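Enoyl-CoA hydratase (PDB 3LKE) probably catalyses the reversible hydration of enoyl-CoA thioesters. Local coordinates at residues Y16-G27 / I53-S64. Sequence-based numbering, arbitrary orientation.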
loop_
_atom_site.group_PDB
_atom_site.type_symbol
_atom_site.label_atom_id
_atom_site.label_comp_id
_atom_site.label_asym_id
_atom_site.label_seq_id
_atom_site.Cartn_x
_atom_site.Cartn_y
_atom_site.Cartn_z
ATOM N N TYR A 16 25.830 -12.091 -12.933
ATOM C CA TYR A 16 26.200 -11.993 -11.528
ATOM C C TYR A 16 27.072 -10.772 -11.305
ATOM O O TYR A 16 28.145 -10.643 -11.909
ATOM C CB TYR A 16 26.939 -13.258 -11.074
ATOM C CG TYR A 16 26.056 -14.490 -11.056
ATOM C CD1 TYR A 16 25.817 -15.212 -12.223
ATOM C CD2 TYR A 16 25.441 -14.910 -9.885
ATOM C CE1 TYR A 16 25.005 -16.331 -12.221
ATOM C CE2 TYR A 16 24.631 -16.035 -9.869
ATOM C CZ TYR A 16 24.423 -16.742 -11.047
ATOM O OH TYR A 16 23.607 -17.848 -11.042
ATOM N N ILE A 17 26.595 -9.861 -10.457
ATOM C CA ILE A 17 27.324 -8.642 -10.125
ATOM C C ILE A 17 27.827 -8.796 -8.700
ATOM O O ILE A 17 27.031 -8.927 -7.766
ATOM C CB ILE A 17 26.424 -7.375 -10.240
ATOM C CG1 ILE A 17 25.927 -7.204 -11.679
ATOM C CG2 ILE A 17 27.180 -6.135 -9.783
ATOM C CD1 ILE A 17 25.037 -5.968 -11.896
ATOM N N THR A 18 29.151 -8.815 -8.536
ATOM C CA THR A 18 29.756 -9.113 -7.241
ATOM C C THR A 18 30.536 -7.939 -6.678
ATOM O O THR A 18 31.454 -7.413 -7.324
ATOM C CB THR A 18 30.715 -10.333 -7.354
ATOM O OG1 THR A 18 29.997 -11.440 -7.910
ATOM C CG2 THR A 18 31.266 -10.725 -5.988
ATOM N N LEU A 19 30.165 -7.515 -5.475
ATOM C CA LEU A 19 30.868 -6.438 -4.801
ATOM C C LEU A 19 32.138 -7.000 -4.179
ATOM O O LEU A 19 32.098 -8.011 -3.480
ATOM C CB LEU A 19 30.004 -5.818 -3.708
ATOM C CG LEU A 19 28.594 -5.377 -4.116
ATOM C CD1 LEU A 19 27.876 -4.791 -2.918
ATOM C CD2 LEU A 19 28.655 -4.378 -5.255
ATOM N N ASP A 20 33.251 -6.316 -4.421
ATOM C CA ASP A 20 34.561 -6.783 -3.980
ATOM C C ASP A 20 35.425 -5.577 -3.611
ATOM O O ASP A 20 36.283 -5.148 -4.384
ATOM C CB ASP A 20 35.202 -7.608 -5.097
ATOM C CG ASP A 20 36.456 -8.336 -4.644
ATOM O OD1 ASP A 20 36.796 -8.238 -3.449
ATOM O OD2 ASP A 20 37.088 -9.002 -5.488
ATOM N N TYR A 21 35.192 -5.030 -2.423
ATOM C CA TYR A 21 35.835 -3.794 -1.985
ATOM C C TYR A 21 36.223 -3.953 -0.530
ATOM O O TYR A 21 35.718 -3.250 0.327
ATOM C CB TYR A 21 34.846 -2.632 -2.133
ATOM C CG TYR A 21 35.416 -1.225 -2.098
ATOM C CD1 TYR A 21 36.778 -0.987 -1.943
ATOM C CD2 TYR A 21 34.572 -0.120 -2.228
ATOM C CE1 TYR A 21 37.282 0.314 -1.923
ATOM C CE2 TYR A 21 35.063 1.173 -2.213
ATOM C CZ TYR A 21 36.418 1.391 -2.060
ATOM O OH TYR A 21 36.902 2.690 -2.040
ATOM N N PRO A 22 37.142 -4.891 -0.242
ATOM C CA PRO A 22 37.386 -5.283 1.152
ATOM C C PRO A 22 37.912 -4.143 2.013
ATOM O O PRO A 22 37.624 -4.098 3.203
ATOM C CB PRO A 22 38.461 -6.377 1.045
ATOM C CG PRO A 22 38.558 -6.732 -0.395
ATOM C CD PRO A 22 37.995 -5.605 -1.204
ATOM N N GLU A 23 38.703 -3.254 1.427
ATOM C CA GLU A 23 39.258 -2.138 2.176
ATOM C C GLU A 23 38.162 -1.403 2.933
ATOM O O GLU A 23 38.295 -1.118 4.125
ATOM C CB GLU A 23 39.957 -1.152 1.241
ATOM C CG GLU A 23 40.367 0.132 1.940
ATOM C CD GLU A 23 40.935 1.173 0.991
ATOM O OE1 GLU A 23 40.805 1.004 -0.246
ATOM O OE2 GLU A 23 41.511 2.165 1.491
ATOM N N LYS A 24 37.066 -1.122 2.231
ATOM C CA LYS A 24 35.948 -0.387 2.817
ATOM C C LYS A 24 34.753 -1.283 3.179
ATOM O O LYS A 24 33.638 -0.794 3.378
ATOM C CB LYS A 24 35.510 0.723 1.865
ATOM C CG LYS A 24 36.498 1.882 1.755
ATOM C CD LYS A 24 35.856 3.083 1.058
ATOM C CE LYS A 24 36.812 4.287 1.010
ATOM N NZ LYS A 24 36.196 5.526 0.423
ATOM N N LYS A 25 34.985 -2.591 3.278
ATOM C CA LYS A 25 33.904 -3.540 3.572
ATOM C C LYS A 25 32.700 -3.311 2.648
ATOM O O LYS A 25 31.551 -3.250 3.107
ATOM C CB LYS A 25 33.467 -3.462 5.041
ATOM C CG LYS A 25 34.584 -3.657 6.086
ATOM C CD LYS A 25 35.328 -4.961 5.911
ATOM C CE LYS A 25 36.179 -5.301 7.145
ATOM N NZ LYS A 25 36.711 -4.070 7.786
ATOM N N ASN A 26 32.977 -3.198 1.352
ATOM C CA ASN A 26 31.935 -3.012 0.340
ATOM C C ASN A 26 31.132 -1.726 0.557
ATOM O O ASN A 26 29.948 -1.648 0.212
ATOM C CB ASN A 26 31.019 -4.241 0.264
ATOM C CG ASN A 26 31.703 -5.440 -0.382
ATOM O OD1 ASN A 26 32.819 -5.330 -0.908
ATOM N ND2 ASN A 26 31.046 -6.589 -0.330
ATOM N N GLY A 27 31.791 -0.719 1.123
ATOM C CA GLY A 27 31.170 0.575 1.360
ATOM C C GLY A 27 30.880 1.295 0.062
ATOM O O GLY A 27 31.469 0.986 -0.981
ATOM N N ILE A 53 21.836 -10.921 -10.713
ATOM C CA ILE A 53 22.022 -11.272 -9.312
ATOM C C ILE A 53 23.088 -10.371 -8.696
ATOM O O ILE A 53 24.198 -10.289 -9.220
ATOM C CB ILE A 53 22.517 -12.739 -9.180
ATOM C CG1 ILE A 53 21.515 -13.703 -9.815
ATOM C CG2 ILE A 53 22.746 -13.098 -7.713
ATOM C CD1 ILE A 53 20.173 -13.726 -9.114
ATOM N N LEU A 54 22.758 -9.697 -7.592
ATOM C CA LEU A 54 23.729 -8.838 -6.902
ATOM C C LEU A 54 24.171 -9.535 -5.632
ATOM O O LEU A 54 23.336 -10.052 -4.883
ATOM C CB LEU A 54 23.110 -7.468 -6.587
ATOM C CG LEU A 54 22.803 -6.628 -7.829
ATOM C CD1 LEU A 54 21.303 -6.345 -7.873
ATOM C CD2 LEU A 54 23.590 -5.343 -7.831
ATOM N N GLN A 55 25.483 -9.597 -5.405
ATOM C CA GLN A 55 26.013 -10.366 -4.282
ATOM C C GLN A 55 27.355 -9.805 -3.815
ATOM O O GLN A 55 27.904 -8.908 -4.441
ATOM C CB GLN A 55 26.185 -11.836 -4.692
ATOM C CG GLN A 55 27.143 -12.040 -5.854
ATOM C CD GLN A 55 27.167 -13.494 -6.333
ATOM O OE1 GLN A 55 26.368 -14.323 -5.891
ATOM N NE2 GLN A 55 28.085 -13.801 -7.238
ATOM N N SER A 56 27.861 -10.354 -2.711
ATOM C CA SER A 56 29.147 -9.968 -2.146
ATOM C C SER A 56 30.045 -11.194 -2.143
ATOM O O SER A 56 29.585 -12.305 -1.855
ATOM C CB SER A 56 28.991 -9.477 -0.706
ATOM O OG SER A 56 30.275 -9.282 -0.109
ATOM N N LYS A 57 31.317 -10.984 -2.451
ATOM C CA LYS A 57 32.285 -12.079 -2.468
ATOM C C LYS A 57 32.873 -12.322 -1.083
ATOM O O LYS A 57 33.660 -13.254 -0.886
ATOM C CB LYS A 57 33.416 -11.789 -3.456
ATOM C CG LYS A 57 34.395 -12.943 -3.588
ATOM C CD LYS A 57 35.745 -12.501 -4.119
ATOM C CE LYS A 57 35.640 -11.969 -5.533
ATOM N NZ LYS A 57 36.789 -12.475 -6.338
ATOM N N HIS A 58 32.503 -11.485 -0.122
ATOM C CA HIS A 58 33.113 -11.553 1.195
ATOM C C HIS A 58 32.156 -12.047 2.264
ATOM O O HIS A 58 31.073 -11.486 2.475
ATOM C CB HIS A 58 33.752 -10.215 1.570
ATOM C CG HIS A 58 34.768 -9.752 0.577
ATOM N ND1 HIS A 58 36.038 -10.296 0.502
ATOM C CD2 HIS A 58 34.700 -8.824 -0.406
ATOM C CE1 HIS A 58 36.705 -9.714 -0.476
ATOM N NE2 HIS A 58 35.920 -8.814 -1.040
ATOM N N ARG A 59 32.574 -13.114 2.929
ATOM C CA ARG A 59 31.755 -13.820 3.900
ATOM C C ARG A 59 31.199 -12.897 4.987
ATOM O O ARG A 59 30.026 -12.993 5.344
ATOM C CB ARG A 59 32.575 -14.960 4.522
ATOM C CG ARG A 59 31.830 -15.802 5.553
ATOM C CD ARG A 59 32.617 -17.064 5.895
ATOM N NE ARG A 59 32.891 -17.864 4.702
ATOM C CZ ARG A 59 34.094 -18.025 4.157
ATOM N NH1 ARG A 59 35.161 -17.460 4.705
ATOM N NH2 ARG A 59 34.228 -18.767 3.065
ATOM N N ALA A 60 32.032 -11.990 5.491
ATOM C CA ALA A 60 31.677 -11.229 6.691
ATOM C C ALA A 60 30.582 -10.179 6.497
ATOM O O ALA A 60 29.880 -9.837 7.444
ATOM C CB ALA A 60 32.918 -10.586 7.308
ATOM N N TYR A 61 30.436 -9.656 5.286
ATOM C CA TYR A 61 29.540 -8.515 5.093
ATOM C C TYR A 61 28.944 -8.490 3.699
ATOM O O TYR A 61 29.574 -8.911 2.736
ATOM C CB TYR A 61 30.315 -7.212 5.323
ATOM C CG TYR A 61 31.673 -7.206 4.651
ATOM C CD1 TYR A 61 31.825 -6.804 3.324
ATOM C CD2 TYR A 61 32.803 -7.620 5.342
ATOM C CE1 TYR A 61 33.073 -6.799 2.710
ATOM C CE2 TYR A 61 34.050 -7.624 4.740
ATOM C CZ TYR A 61 34.183 -7.213 3.425
ATOM O OH TYR A 61 35.429 -7.237 2.832
ATOM N N PHE A 62 27.718 -7.989 3.581
ATOM C CA PHE A 62 27.220 -7.670 2.258
ATOM C C PHE A 62 27.708 -6.290 1.855
ATOM O O PHE A 62 28.378 -6.129 0.841
ATOM C CB PHE A 62 25.690 -7.682 2.189
ATOM C CG PHE A 62 25.173 -7.270 0.848
ATOM C CD1 PHE A 62 25.230 -8.143 -0.218
ATOM C CD2 PHE A 62 24.648 -5.998 0.646
ATOM C CE1 PHE A 62 24.777 -7.772 -1.465
ATOM C CE2 PHE A 62 24.192 -5.619 -0.594
ATOM C CZ PHE A 62 24.254 -6.504 -1.656
ATOM N N SER A 63 27.339 -5.283 2.643
ATOM C CA SER A 63 27.830 -3.918 2.428
ATOM C C SER A 63 27.686 -3.066 3.675
ATOM O O SER A 63 26.612 -2.994 4.290
ATOM C CB SER A 63 27.124 -3.237 1.251
ATOM O OG SER A 63 27.505 -1.864 1.165
ATOM N N SER A 64 28.773 -2.405 4.044
ATOM C CA SER A 64 28.763 -1.521 5.196
ATOM C C SER A 64 28.055 -0.192 4.902
ATOM O O SER A 64 27.865 0.624 5.802
ATOM C CB SER A 64 30.198 -1.271 5.673
ATOM O OG SER A 64 30.960 -0.652 4.655
HETATM O O HOH W 1 39.218 -10.773 -6.033
#
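Asp20 OD2 is gripped by three groups: Lys57 NZ in a long salt bridge (3.6 Å), a water shared with that lysine, and His7 on the neighbouring strand, which hydrogen-bonds to it through NE2. On the other oxygen, His58 NE2 donates to Asp20 OD1 at 2.6 Å, on the anti side and well out of the carboxylate plane. This cluster sits where two parallel strands, 16-19 and 53-56, end; they are joined through helix 30-45 as a beta-alpha-beta crossover of the crotonase fold. Backbone bonds run from the one between Ile17 N and Ile53 O (2.7 Å) to the one between Lys57 N and Leu19 O. Alongside, Gln55 NE2 reaches Thr18 OG1 at 3.1 Å, in the amide plane and nearly straight (169°).

Past the strands, Asn26 ties the two loops together: its ND2 donates to Phe62 O at 2.9 Å, while OD1 takes the Tyr21 N-H. With an alanine in its place both amide bonds would go, probably leaving Phe62 O and Tyr21 N without these mates. Lys25 CA lies over one face of the Tyr61 ring, whose edge meets Asn26 CG. Finally, Ser63 OG donates to Asn26 O at 2.6 Å, from above the carbonyl plane.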